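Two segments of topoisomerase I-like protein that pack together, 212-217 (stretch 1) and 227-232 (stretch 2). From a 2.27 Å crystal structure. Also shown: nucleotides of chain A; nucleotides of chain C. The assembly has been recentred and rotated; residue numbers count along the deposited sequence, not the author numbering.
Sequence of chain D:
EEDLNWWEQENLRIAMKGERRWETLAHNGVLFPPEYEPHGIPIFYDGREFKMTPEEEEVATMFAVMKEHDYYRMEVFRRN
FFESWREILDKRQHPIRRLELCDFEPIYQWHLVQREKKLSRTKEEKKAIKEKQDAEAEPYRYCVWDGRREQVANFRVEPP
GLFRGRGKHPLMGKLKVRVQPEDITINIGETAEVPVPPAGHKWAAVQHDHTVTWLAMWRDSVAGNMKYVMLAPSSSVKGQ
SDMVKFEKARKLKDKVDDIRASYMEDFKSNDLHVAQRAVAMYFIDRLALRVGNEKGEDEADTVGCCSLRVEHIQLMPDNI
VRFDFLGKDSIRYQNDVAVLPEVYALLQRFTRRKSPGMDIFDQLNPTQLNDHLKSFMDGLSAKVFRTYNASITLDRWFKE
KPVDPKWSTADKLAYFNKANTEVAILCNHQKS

Stretch 1, residues 212-217: VTWLAM
Stretch 2 227-232: KYVMLA

Two short antiparallel segments of one chain meet through a small patch of β-sheet that frays into loop, joined by two backbone hydrogen bonds and apolar side chains and bordered by DNA. The end-to-end directions of 213-217 and 227-231 lie 145° apart, and 464 Å² is buried between the stretches, both sides summed. The register pairs Met217 with Tyr228 (CA to CA 4.5 Å), Ala216 with Val229 (CA to CA 5.1 Å) and Trp214 with Met230 (CA to CA 4.8 Å). Ala216 and Met217 are extended (phi/psi -157/157 and -149/141), as are Lys227 (-112/141), Tyr228 (-132/139) and Val229 (-84/120). Leu215, at -101/-24, departs from this extended form, yet its N still donates to Val229 O at 2.9 Å and a nearly straight 172°. Val229 N donates to Ala216 O at 2.9 Å and 156°. The Met217-Tyr228 pair is of the non-hydrogen-bonded kind; there Met217 CA comes within 3.1 Å of Lys227 O, and Tyr228 CA within 3.3 Å of Ala216 O, both as CA-H...O contacts. Where the backbones separate further, a water bridges them, donating to Thr213 O at 2.6 Å and accepting from Leu231 N at 2.8 Å.

Side chains pair on both faces. Met217 (t, m, m) and Tyr228 (m, chi2 -88°) share one, with Met217 CG 3.5 Å from Tyr228 CE1, although the end of the methionine leads away. On the other, Ala216 CB meets CG2 of Val229 (t) at 3.9 Å; Val229 has the largest area covered by the opposing stretch, 71 Å². Trp214 (p, chi2 -97°) sets its CG 3.4 Å from Tyr228 CD1, which lies over a face of the indole. The tyrosine ring and the five-membered ring are oblique, their planes at 49° and centroids 4.5 Å apart. Met230 (m, t, t) starts sideways but its end comes nearer, and its CG lies 3.8 Å from Trp214 CB.

Backbone and side-chain donors reach DNA phosphates. Thr213 (p; backbone -116/5) grips one oxygen twice, donating from N at 2.9 Å and OG1 at 2.7 Å to OP2 of DC8 in chain A. Tyr228 OH donates to OP2 of DA7 in chain A at 2.8 Å, and C2' of the same nucleotide lies over a face of its ring, so ring and hydroxyl both meet DNA. Lys227 (m, m, t, p) leads away from stretch 1, and its NZ donates to OP2 of DA13 in chain C at 2.7 Å.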

# COMPACT_ATOMS: atom_id res chain seq x y z
N VAL D 212 5.17 13.53 14.97
CA VAL D 212 4.40 12.70 14.02
C VAL D 212 3.55 13.55 13.05
O VAL D 212 3.35 14.74 13.30
CB VAL D 212 3.57 11.54 14.73
CG1 VAL D 212 4.51 10.63 15.54
CG2 VAL D 212 2.42 12.07 15.60
N THR D 213 3.06 12.93 11.97
CA THR D 213 2.40 13.63 10.84
C THR D 213 0.93 13.26 10.70
O THR D 213 0.27 13.65 9.72
CB THR D 213 3.05 13.30 9.47
OG1 THR D 213 2.86 11.91 9.16
CG2 THR D 213 4.52 13.63 9.43
N TRP D 214 0.42 12.47 11.64
CA TRP D 214 -0.96 11.98 11.56
C TRP D 214 -1.90 12.80 12.43
O TRP D 214 -1.47 13.36 13.45
CB TRP D 214 -1.04 10.49 11.91
CG TRP D 214 -0.45 10.03 13.22
CD1 TRP D 214 0.80 9.49 13.41
CD2 TRP D 214 -1.11 9.95 14.51
NE1 TRP D 214 0.96 9.13 14.74
CE2 TRP D 214 -0.20 9.39 15.42
CE3 TRP D 214 -2.38 10.32 14.97
CZ2 TRP D 214 -0.50 9.20 16.77
CZ3 TRP D 214 -2.69 10.12 16.30
CH2 TRP D 214 -1.76 9.56 17.18
N LEU D 215 -3.17 12.86 12.02
CA LEU D 215 -4.17 13.69 12.71
C LEU D 215 -5.06 12.84 13.61
O LEU D 215 -5.67 13.34 14.57
CB LEU D 215 -5.04 14.47 11.71
CG LEU D 215 -4.39 15.13 10.50
CD1 LEU D 215 -5.40 15.97 9.65
CD2 LEU D 215 -3.18 15.96 10.88
N ALA D 216 -5.17 11.56 13.27
CA ALA D 216 -5.97 10.63 14.06
C ALA D 216 -5.48 9.19 13.83
O ALA D 216 -4.86 8.90 12.80
CB ALA D 216 -7.48 10.79 13.73
N MET D 217 -5.78 8.31 14.79
CA MET D 217 -5.31 6.92 14.78
C MET D 217 -6.35 6.06 15.48
O MET D 217 -6.96 6.48 16.46
CB MET D 217 -3.95 6.80 15.50
CG MET D 217 -3.32 5.39 15.58
SD MET D 217 -3.91 4.30 16.92
CE MET D 217 -3.20 5.07 18.37
N LYS D 227 -4.22 2.27 12.15
CA LYS D 227 -4.69 3.05 11.00
C LYS D 227 -4.60 4.57 11.29
O LYS D 227 -4.88 5.02 12.40
CB LYS D 227 -6.15 2.69 10.67
CG LYS D 227 -6.45 1.22 10.31
CD LYS D 227 -5.78 0.82 8.99
CE LYS D 227 -6.17 -0.58 8.53
NZ LYS D 227 -7.60 -0.67 8.10
N TYR D 228 -4.21 5.34 10.29
CA TYR D 228 -3.96 6.77 10.49
C TYR D 228 -4.64 7.60 9.46
O TYR D 228 -4.65 7.26 8.27
CB TYR D 228 -2.49 7.10 10.39
CG TYR D 228 -1.62 6.35 11.33
CD1 TYR D 228 -1.37 6.85 12.61
CD2 TYR D 228 -1.00 5.15 10.95
CE1 TYR D 228 -0.58 6.18 13.47
CE2 TYR D 228 -0.21 4.47 11.83
CZ TYR D 228 -0.00 4.99 13.08
OH TYR D 228 0.81 4.33 13.95
N VAL D 229 -5.20 8.71 9.92
CA VAL D 229 -5.59 9.80 9.04
C VAL D 229 -4.36 10.68 8.81
O VAL D 229 -3.76 11.20 9.75
CB VAL D 229 -6.72 10.63 9.65
CG1 VAL D 229 -7.11 11.76 8.72
CG2 VAL D 229 -7.92 9.75 9.97
N MET D 230 -3.97 10.80 7.55
CA MET D 230 -2.79 11.58 7.17
C MET D 230 -3.11 12.57 6.03
O MET D 230 -4.21 12.55 5.46
CB MET D 230 -1.63 10.62 6.82
CG MET D 230 -0.99 9.95 8.10
SD MET D 230 0.51 9.04 7.76
CE MET D 230 0.97 8.23 9.31
N LEU D 231 -2.15 13.44 5.69
CA LEU D 231 -2.36 14.46 4.64
C LEU D 231 -2.37 13.88 3.23
O LEU D 231 -1.88 12.78 3.02
CB LEU D 231 -1.37 15.64 4.75
CG LEU D 231 -1.32 16.46 6.05
CD1 LEU D 231 -0.65 17.80 5.82
CD2 LEU D 231 -2.69 16.69 6.64
N ALA D 232 -2.97 14.60 2.29
CA ALA D 232 -3.01 14.21 0.89
C ALA D 232 -1.62 14.35 0.27
O ALA D 232 -0.80 15.10 0.76
CB ALA D 232 -4.03 15.06 0.14
P DA A 7 2.83 6.40 16.36
OP1 DA A 7 3.14 7.61 17.15
OP2 DA A 7 1.45 5.91 16.19
O5' DA A 7 3.44 6.62 14.92
C5' DA A 7 4.81 6.86 14.76
C4' DA A 7 5.16 6.88 13.28
O4' DA A 7 5.37 5.51 12.85
C3' DA A 7 4.12 7.46 12.31
O3' DA A 7 4.86 8.01 11.23
C2' DA A 7 3.45 6.24 11.74
C1' DA A 7 4.69 5.34 11.64
N9 DA A 7 4.35 3.92 11.45
C8 DA A 7 3.31 3.27 12.04
N7 DA A 7 3.23 2.03 11.69
C5 DA A 7 4.26 1.84 10.81
C6 DA A 7 4.67 0.70 10.11
N6 DA A 7 4.04 -0.48 10.20
N1 DA A 7 5.74 0.84 9.30
C2 DA A 7 6.36 2.03 9.24
N3 DA A 7 6.04 3.17 9.86
C4 DA A 7 4.97 3.00 10.64
P DC A 8 5.03 9.55 10.91
OP1 DC A 8 6.22 10.02 11.59
OP2 DC A 8 3.75 10.27 11.17
O5' DC A 8 5.04 9.51 9.31
C5' DC A 8 6.09 9.16 8.50
C4' DC A 8 5.84 7.89 7.67
O4' DC A 8 5.18 6.81 8.36
C3' DC A 8 5.08 7.92 6.36
O3' DC A 8 5.82 8.68 5.39
C2' DC A 8 5.15 6.43 6.03
C1' DC A 8 5.24 5.76 7.41
N1 DC A 8 4.14 4.76 7.62
C2 DC A 8 4.30 3.48 7.08
O2 DC A 8 5.35 3.21 6.46
N3 DC A 8 3.32 2.55 7.24
C4 DC A 8 2.20 2.87 7.91
N4 DC A 8 1.29 1.90 8.03
C5 DC A 8 1.99 4.18 8.47
C6 DC A 8 2.98 5.09 8.29
P DA C 13 -8.49 -3.11 5.15
OP1 DA C 13 -9.93 -3.41 5.09
OP2 DA C 13 -7.87 -2.81 6.43
O5' DA C 13 -7.66 -4.32 4.48
C5' DA C 13 -7.89 -4.73 3.13
C4' DA C 13 -6.55 -5.01 2.48
O4' DA C 13 -5.91 -3.78 2.05
C3' DA C 13 -5.53 -5.70 3.38
O3' DA C 13 -5.05 -6.76 2.60
C2' DA C 13 -4.50 -4.60 3.74
C1' DA C 13 -4.55 -3.75 2.47
N9 DA C 13 -4.20 -2.34 2.69
C8 DA C 13 -4.84 -1.50 3.56
N7 DA C 13 -4.34 -0.30 3.59
C5 DA C 13 -3.33 -0.34 2.63
C6 DA C 13 -2.40 0.65 2.18
N6 DA C 13 -2.41 1.91 2.62
N1 DA C 13 -1.50 0.29 1.25
C2 DA C 13 -1.51 -0.98 0.78
N3 DA C 13 -2.32 -1.99 1.13
C4 DA C 13 -3.21 -1.60 2.07
O HOH W 1 0.22 13.46 7.11